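Local atomic coordinates of calcium homeostasis modulator protein 5 (Homo sapiens, PDB entry 7D60), a protein that assembles into undecameric large-pore channels whose gating and ion conductance are likely regulated by membrane lipids. Residues 63-77 with 96-108. Numbering follows the deposited sequence.
Sequences LILGFFLNNRSWRLF and FFYVLGQITLSSL. With PA8 (1,2-dioctanoyl-sn-glycero-3-phosphate), chain M; PA8 (1,2-dioctanoyl-sn-glycero-3-phosphate), chain N.
Gly66 meets Ser107 with their CA atoms 4.7 Å apart, and from there the segments diverge, helix 71-77 running roughly antiparallel to helix 96-106 at 150° with axes 10.1 Å apart. Ser107 CB lies against Gly66 CA. Ser107 OG turns back to hydrogen-bond Ile103 O. That carbonyl also accepts from Ser107 N, on the opposite face of its plane. Leu63 CD1 touches both Ser107 and Leu108.

Ile103 fills the middle of the contact with two branches. Ile103 CG2, anti to the backbone N, lies 3.6 Å from Phe67 CD1, at the ring edge. Its CG1 and CD1 pack on Ser73 CB and on the aliphatic part of Arg72. Ser73 OG hydrogen-bonds Asn70 O at 2.7 Å, at the bend between helix 47-68 and the weakly bonded helix 71-77. The Arg72 chain, bent at chi3 (80°), lays CD 3.7 Å from Ile103 CD1 and brings its guanidinium to the Gln102 amide, the two planes 66° apart. The guanidinium also lies near the phosphates of two bound phosphatidic acids. An alanine here would remove it, and the two phosphates would probably lack a nearby positive charge and Ile103 CD1 its cover. Farther along, Leu76 CD2 reaches Phe96 CE1 at 3.9 Å, and Phe77 CE1 approaches the edge of the Phe96 ring. Ile87 and Leu268 also cover Leu76.

One of the lipids passes Gly66 and Asn70; the other has its phosphate O2 3.1 Å from Gln102 NE2. Trp74 packs on Thr198 of a neighbouring subunit. In this CALHM channel the contact packs the end of S2 and the following short helix 71-77, probably on the cytoplasmic side, against the start of S3. It includes Gln102, which binds phosphatidic acid, with Gly66 and Asn70 lining a second bound lipid.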
loop_
_atom_site.group_PDB
_atom_site.type_symbol
_atom_site.label_atom_id
_atom_site.label_comp_id
_atom_site.label_asym_id
_atom_site.label_seq_id
_atom_site.Cartn_x
_atom_site.Cartn_y
_atom_site.Cartn_z
ATOM N N LEU A 63 41.271 16.971 17.660
ATOM C CA LEU A 63 41.936 18.265 17.598
ATOM C C LEU A 63 42.703 18.428 16.292
ATOM O O LEU A 63 42.716 19.513 15.703
ATOM C CB LEU A 63 42.864 18.422 18.799
ATOM C CG LEU A 63 43.925 19.514 18.768
ATOM C CD1 LEU A 63 43.291 20.862 19.004
ATOM C CD2 LEU A 63 44.982 19.244 19.803
ATOM N N ILE A 64 43.336 17.355 15.822
ATOM C CA ILE A 64 44.097 17.400 14.579
ATOM C C ILE A 64 43.158 17.487 13.384
ATOM O O ILE A 64 43.429 18.199 12.411
ATOM C CB ILE A 64 45.034 16.179 14.522
ATOM C CG1 ILE A 64 46.286 16.460 15.343
ATOM C CG2 ILE A 64 45.417 15.790 13.106
ATOM C CD1 ILE A 64 47.126 15.260 15.558
ATOM N N LEU A 65 42.005 16.825 13.470
ATOM C CA LEU A 65 40.979 16.921 12.441
ATOM C C LEU A 65 40.370 18.316 12.342
ATOM O O LEU A 65 39.807 18.660 11.301
ATOM C CB LEU A 65 39.886 15.892 12.719
ATOM C CG LEU A 65 38.914 15.519 11.607
ATOM C CD1 LEU A 65 39.634 14.765 10.514
ATOM C CD2 LEU A 65 37.772 14.698 12.165
ATOM N N GLY A 66 40.476 19.129 13.391
ATOM C CA GLY A 66 40.002 20.496 13.305
ATOM C C GLY A 66 40.962 21.415 12.583
ATOM O O GLY A 66 40.558 22.466 12.086
ATOM N N PHE A 67 42.241 21.045 12.523
ATOM C CA PHE A 67 43.206 21.819 11.754
ATOM C C PHE A 67 43.125 21.525 10.263
ATOM O O PHE A 67 43.457 22.392 9.453
ATOM C CB PHE A 67 44.623 21.544 12.243
ATOM C CG PHE A 67 44.909 22.075 13.609
ATOM C CD1 PHE A 67 44.708 23.406 13.902
ATOM C CD2 PHE A 67 45.397 21.245 14.597
ATOM C CE1 PHE A 67 44.978 23.900 15.162
ATOM C CE2 PHE A 67 45.670 21.734 15.856
ATOM C CZ PHE A 67 45.458 23.061 16.137
ATOM N N PHE A 68 42.706 20.318 9.883
ATOM C CA PHE A 68 42.577 19.989 8.468
ATOM C C PHE A 68 41.389 20.698 7.835
ATOM O O PHE A 68 41.482 21.179 6.703
ATOM C CB PHE A 68 42.428 18.482 8.275
ATOM C CG PHE A 68 43.724 17.744 8.162
ATOM C CD1 PHE A 68 44.523 17.897 7.042
ATOM C CD2 PHE A 68 44.119 16.855 9.143
ATOM C CE1 PHE A 68 45.711 17.206 6.924
ATOM C CE2 PHE A 68 45.304 16.157 9.028
ATOM C CZ PHE A 68 46.099 16.334 7.916
ATOM N N LEU A 69 40.267 20.764 8.538
ATOM C CA LEU A 69 39.034 21.290 7.978
ATOM C C LEU A 69 38.882 22.788 8.175
ATOM O O LEU A 69 37.839 23.342 7.825
ATOM C CB LEU A 69 37.833 20.565 8.583
ATOM C CG LEU A 69 37.865 19.039 8.535
ATOM C CD1 LEU A 69 36.616 18.458 9.152
ATOM C CD2 LEU A 69 38.015 18.564 7.115
ATOM N N ASN A 70 39.888 23.455 8.722
ATOM C CA ASN A 70 39.848 24.897 8.918
ATOM C C ASN A 70 40.432 25.559 7.680
ATOM O O ASN A 70 41.631 25.439 7.414
ATOM C CB ASN A 70 40.620 25.293 10.169
ATOM C CG ASN A 70 40.037 26.503 10.846
ATOM O OD1 ASN A 70 39.118 27.125 10.334
ATOM N ND2 ASN A 70 40.562 26.837 12.011
ATOM N N ASN A 71 39.583 26.262 6.927
ATOM C CA ASN A 71 40.017 26.849 5.665
ATOM C C ASN A 71 40.957 28.025 5.873
ATOM O O ASN A 71 41.798 28.296 5.014
ATOM C CB ASN A 71 38.811 27.294 4.848
ATOM C CG ASN A 71 38.071 26.136 4.228
ATOM O OD1 ASN A 71 38.678 25.218 3.681
ATOM N ND2 ASN A 71 36.749 26.172 4.306
ATOM N N ARG A 72 40.839 28.731 6.991
ATOM C CA ARG A 72 41.683 29.893 7.204
ATOM C C ARG A 72 43.038 29.547 7.797
ATOM O O ARG A 72 43.869 30.445 7.963
ATOM C CB ARG A 72 40.966 30.910 8.086
ATOM C CG ARG A 72 41.014 30.616 9.552
ATOM C CD ARG A 72 40.963 31.904 10.336
ATOM N NE ARG A 72 39.601 32.404 10.452
ATOM C CZ ARG A 72 39.281 33.575 10.987
ATOM N NH1 ARG A 72 40.229 34.373 11.457
ATOM N NH2 ARG A 72 38.012 33.946 11.053
ATOM N N SER A 73 43.291 28.279 8.108
ATOM C CA SER A 73 44.641 27.868 8.462
ATOM C C SER A 73 45.499 27.613 7.236
ATOM O O SER A 73 46.723 27.732 7.317
ATOM C CB SER A 73 44.609 26.612 9.328
ATOM O OG SER A 73 44.016 25.534 8.635
ATOM N N TRP A 74 44.887 27.270 6.106
ATOM C CA TRP A 74 45.623 27.090 4.865
ATOM C C TRP A 74 45.831 28.390 4.115
ATOM O O TRP A 74 46.815 28.518 3.386
ATOM C CB TRP A 74 44.907 26.085 3.965
ATOM C CG TRP A 74 44.755 24.737 4.579
ATOM C CD1 TRP A 74 43.589 24.108 4.875
ATOM C CD2 TRP A 74 45.803 23.842 4.974
ATOM N NE1 TRP A 74 43.838 22.883 5.430
ATOM C CE2 TRP A 74 45.191 22.696 5.501
ATOM C CE3 TRP A 74 47.198 23.900 4.932
ATOM C CZ2 TRP A 74 45.921 21.619 5.984
ATOM C CZ3 TRP A 74 47.918 22.835 5.411
ATOM C CH2 TRP A 74 47.280 21.708 5.931
ATOM N N ARG A 75 44.929 29.360 4.274
ATOM C CA ARG A 75 45.155 30.685 3.716
ATOM C C ARG A 75 46.305 31.405 4.391
ATOM O O ARG A 75 46.961 32.230 3.754
ATOM C CB ARG A 75 43.900 31.542 3.831
ATOM C CG ARG A 75 42.768 31.058 2.987
ATOM C CD ARG A 75 41.603 32.007 3.015
ATOM N NE ARG A 75 40.884 31.977 4.279
ATOM C CZ ARG A 75 39.943 32.853 4.610
ATOM N NH1 ARG A 75 39.633 33.829 3.771
ATOM N NH2 ARG A 75 39.321 32.763 5.776
ATOM N N LEU A 76 46.567 31.112 5.655
ATOM C CA LEU A 76 47.626 31.777 6.392
ATOM C C LEU A 76 49.007 31.234 6.065
ATOM O O LEU A 76 49.968 32.008 6.015
ATOM C CB LEU A 76 47.366 31.647 7.893
ATOM C CG LEU A 76 48.272 32.410 8.854
ATOM C CD1 LEU A 76 48.016 33.891 8.746
ATOM C CD2 LEU A 76 48.045 31.935 10.265
ATOM N N PHE A 77 49.133 29.931 5.814
ATOM C CA PHE A 77 50.439 29.296 5.765
ATOM C C PHE A 77 50.930 28.930 4.372
ATOM O O PHE A 77 52.119 28.647 4.225
ATOM C CB PHE A 77 50.441 28.027 6.627
ATOM C CG PHE A 77 50.553 28.298 8.094
ATOM C CD1 PHE A 77 51.636 28.992 8.601
ATOM C CD2 PHE A 77 49.569 27.867 8.967
ATOM C CE1 PHE A 77 51.737 29.249 9.952
ATOM C CE2 PHE A 77 49.667 28.121 10.315
ATOM C CZ PHE A 77 50.752 28.811 10.808
ATOM N N PHE A 96 49.505 38.150 13.733
ATOM C CA PHE A 96 49.730 36.738 13.434
ATOM C C PHE A 96 49.346 35.842 14.605
ATOM O O PHE A 96 48.814 34.747 14.398
ATOM C CB PHE A 96 51.191 36.510 13.060
ATOM C CG PHE A 96 51.574 35.064 12.977
ATOM C CD1 PHE A 96 51.097 34.271 11.952
ATOM C CD2 PHE A 96 52.398 34.492 13.933
ATOM C CE1 PHE A 96 51.443 32.940 11.870
ATOM C CE2 PHE A 96 52.745 33.161 13.859
ATOM C CZ PHE A 96 52.267 32.385 12.824
ATOM N N PHE A 97 49.573 36.301 15.835
ATOM C CA PHE A 97 49.166 35.525 16.997
ATOM C C PHE A 97 47.675 35.640 17.267
ATOM O O PHE A 97 47.095 34.741 17.880
ATOM C CB PHE A 97 49.958 35.966 18.222
ATOM C CG PHE A 97 51.424 35.701 18.108
ATOM C CD1 PHE A 97 51.923 34.424 18.292
ATOM C CD2 PHE A 97 52.303 36.726 17.807
ATOM C CE1 PHE A 97 53.274 34.173 18.182
ATOM C CE2 PHE A 97 53.657 36.482 17.696
ATOM C CZ PHE A 97 54.141 35.203 17.885
ATOM N N TYR A 98 47.039 36.724 16.827
ATOM C CA TYR A 98 45.597 36.836 17.002
ATOM C C TYR A 98 44.857 35.908 16.052
ATOM O O TYR A 98 43.813 35.351 16.411
ATOM C CB TYR A 98 45.148 38.282 16.800
ATOM C CG TYR A 98 43.652 38.474 16.916
ATOM C CD1 TYR A 98 43.040 38.551 18.157
ATOM C CD2 TYR A 98 42.853 38.582 15.784
ATOM C CE1 TYR A 98 41.675 38.722 18.269
ATOM C CE2 TYR A 98 41.492 38.748 15.886
ATOM C CZ TYR A 98 40.909 38.820 17.128
ATOM O OH TYR A 98 39.549 38.991 17.220
ATOM N N VAL A 99 45.364 35.746 14.830
ATOM C CA VAL A 99 44.730 34.827 13.891
ATOM C C VAL A 99 44.994 33.389 14.307
ATOM O O VAL A 99 44.080 32.560 14.314
ATOM C CB VAL A 99 45.207 35.106 12.454
ATOM C CG1 VAL A 99 44.517 34.180 11.481
ATOM C CG2 VAL A 99 44.920 36.536 12.081
ATOM N N LEU A 100 46.233 33.082 14.704
ATOM C CA LEU A 100 46.593 31.744 15.161
ATOM C C LEU A 100 45.874 31.347 16.444
ATOM O O LEU A 100 45.672 30.152 16.682
ATOM C CB LEU A 100 48.103 31.659 15.370
ATOM C CG LEU A 100 48.758 30.282 15.446
ATOM C CD1 LEU A 100 48.197 29.356 14.388
ATOM C CD2 LEU A 100 50.256 30.418 15.303
ATOM N N GLY A 101 45.477 32.317 17.269
ATOM C CA GLY A 101 44.631 32.013 18.405
ATOM C C GLY A 101 43.214 31.651 18.017
ATOM O O GLY A 101 42.530 30.946 18.758
ATOM N N GLN A 102 42.754 32.112 16.856
ATOM C CA GLN A 102 41.396 31.803 16.424
ATOM C C GLN A 102 41.282 30.400 15.845
ATOM O O GLN A 102 40.239 29.757 15.994
ATOM C CB GLN A 102 40.923 32.821 15.394
ATOM C CG GLN A 102 40.647 34.187 15.947
ATOM C CD GLN A 102 39.992 35.086 14.930
ATOM O OE1 GLN A 102 40.616 36.004 14.402
ATOM N NE2 GLN A 102 38.725 34.822 14.637
ATOM N N ILE A 103 42.319 29.921 15.151
ATOM C CA ILE A 103 42.316 28.541 14.673
ATOM C C ILE A 103 42.389 27.573 15.848
ATOM O O ILE A 103 41.683 26.558 15.882
ATOM C CB ILE A 103 43.461 28.312 13.658
ATOM C CG1 ILE A 103 43.166 28.972 12.311
ATOM C CG2 ILE A 103 43.725 26.848 13.414
ATOM C CD1 ILE A 103 43.843 30.262 12.077
ATOM N N THR A 104 43.205 27.902 16.852
ATOM C CA THR A 104 43.394 27.019 17.997
ATOM C C THR A 104 42.143 26.935 18.862
ATOM O O THR A 104 41.782 25.849 19.328
ATOM C CB THR A 104 44.582 27.495 18.825
ATOM O OG1 THR A 104 45.654 27.856 17.952
ATOM C CG2 THR A 104 45.051 26.401 19.748
ATOM N N LEU A 105 41.461 28.057 19.076
ATOM C CA LEU A 105 40.278 28.043 19.926
ATOM C C LEU A 105 39.070 27.443 19.226
ATOM O O LEU A 105 38.197 26.881 19.889
ATOM C CB LEU A 105 39.954 29.455 20.407
ATOM C CG LEU A 105 40.862 30.019 21.499
ATOM C CD1 LEU A 105 40.358 31.366 21.960
ATOM C CD2 LEU A 105 40.973 29.066 22.665
ATOM N N SER A 106 38.996 27.544 17.903
ATOM C CA SER A 106 37.858 26.976 17.194
ATOM C C SER A 106 37.960 25.465 17.063
ATOM O O SER A 106 36.932 24.784 16.988
ATOM C CB SER A 106 37.728 27.603 15.811
ATOM O OG SER A 106 36.949 26.780 14.965
ATOM N N SER A 107 39.171 24.925 17.025
ATOM C CA SER A 107 39.371 23.489 16.918
ATOM C C SER A 107 39.428 22.803 18.273
ATOM O O SER A 107 39.610 21.585 18.326
ATOM C CB SER A 107 40.648 23.192 16.132
ATOM O OG SER A 107 41.790 23.605 16.853
ATOM N N LEU A 108 39.277 23.554 19.363
ATOM C CA LEU A 108 39.238 23.009 20.713
ATOM C C LEU A 108 37.818 22.813 21.218
ATOM O O LEU A 108 37.603 22.731 22.425
ATOM C CB LEU A 108 39.998 23.919 21.674
ATOM C CG LEU A 108 41.458 23.602 21.964
ATOM C CD1 LEU A 108 41.987 24.561 22.998
ATOM C CD2 LEU A 108 41.602 22.180 22.437
HETATM O O1 PA8 M . 36.072 26.796 8.150
HETATM O O2 PA8 M . 36.971 28.800 9.254
HETATM P P1 PA8 M . 35.952 27.693 9.360
HETATM O O3 PA8 M . 34.571 28.299 9.415
HETATM O O4 PA8 M . 36.214 26.824 10.736
HETATM C C1 PA8 M . 35.191 26.016 11.241
HETATM C C2 PA8 M . 35.449 24.570 10.821
HETATM C C3 PA8 M . 36.060 23.788 11.983
HETATM O O5 PA8 M . 35.141 22.811 12.389
HETATM C C4 PA8 M . 35.679 21.537 12.607
HETATM O O6 PA8 M . 36.829 21.336 12.421
HETATM C C5 PA8 M . 34.784 20.395 13.083
HETATM C C6 PA8 M . 35.528 19.065 13.181
HETATM C C7 PA8 M . 34.636 17.934 13.688
HETATM O O7 PA8 M . 34.235 23.978 10.461
HETATM C C12 PA8 M . 34.136 23.641 9.109
HETATM O O8 PA8 M . 34.242 24.480 8.281
HETATM C C13 PA8 M . 33.884 22.192 8.702
HETATM C C14 PA8 M . 32.992 22.087 7.468
HETATM C C15 PA8 M . 33.045 20.701 6.834
HETATM C C16 PA8 M . 32.593 19.607 7.795
HETATM C C17 PA8 M . 32.445 18.256 7.106
HETATM C C18 PA8 M . 31.073 18.074 6.462
HETATM C C19 PA8 M . 30.855 16.643 5.975
HETATM O O1 PA8 N . 34.597 35.507 13.241
HETATM O O2 PA8 N . 36.159 36.575 14.811
HETATM P P1 PA8 N . 34.775 35.991 14.659
HETATM O O3 PA8 N . 33.749 37.057 14.960
HETATM O O4 PA8 N . 34.576 34.727 15.701
HETATM C C1 PA8 N . 34.583 34.969 17.078
HETATM C C2 PA8 N . 35.885 34.413 17.653
HETATM C C3 PA8 N . 36.843 35.568 17.939
HETATM O O5 PA8 N . 37.324 35.473 19.248
HETATM C C4 PA8 N . 38.640 35.015 19.337
HETATM O O6 PA8 N . 38.944 33.997 18.827
HETATM C C5 PA8 N . 39.701 35.803 20.095
HETATM C C6 PA8 N . 40.930 34.941 20.375
HETATM C C7 PA8 N . 42.213 35.758 20.487
HETATM O O7 PA8 N . 35.631 33.708 18.835
HETATM C C12 PA8 N . 36.016 32.358 18.840
HETATM O O8 PA8 N . 36.387 31.828 17.844
HETATM C C13 PA8 N . 35.952 31.562 20.145
HETATM C C14 PA8 N . 35.592 30.093 19.931
HETATM C C15 PA8 N . 35.096 29.416 21.205
HETATM C C16 PA8 N . 36.225 28.948 22.121
HETATM C C17 PA8 N . 35.932 27.577 22.732
HETATM C C18 PA8 N . 36.992 27.140 23.739
HETATM C C19 PA8 N . 36.522 25.990 24.624
#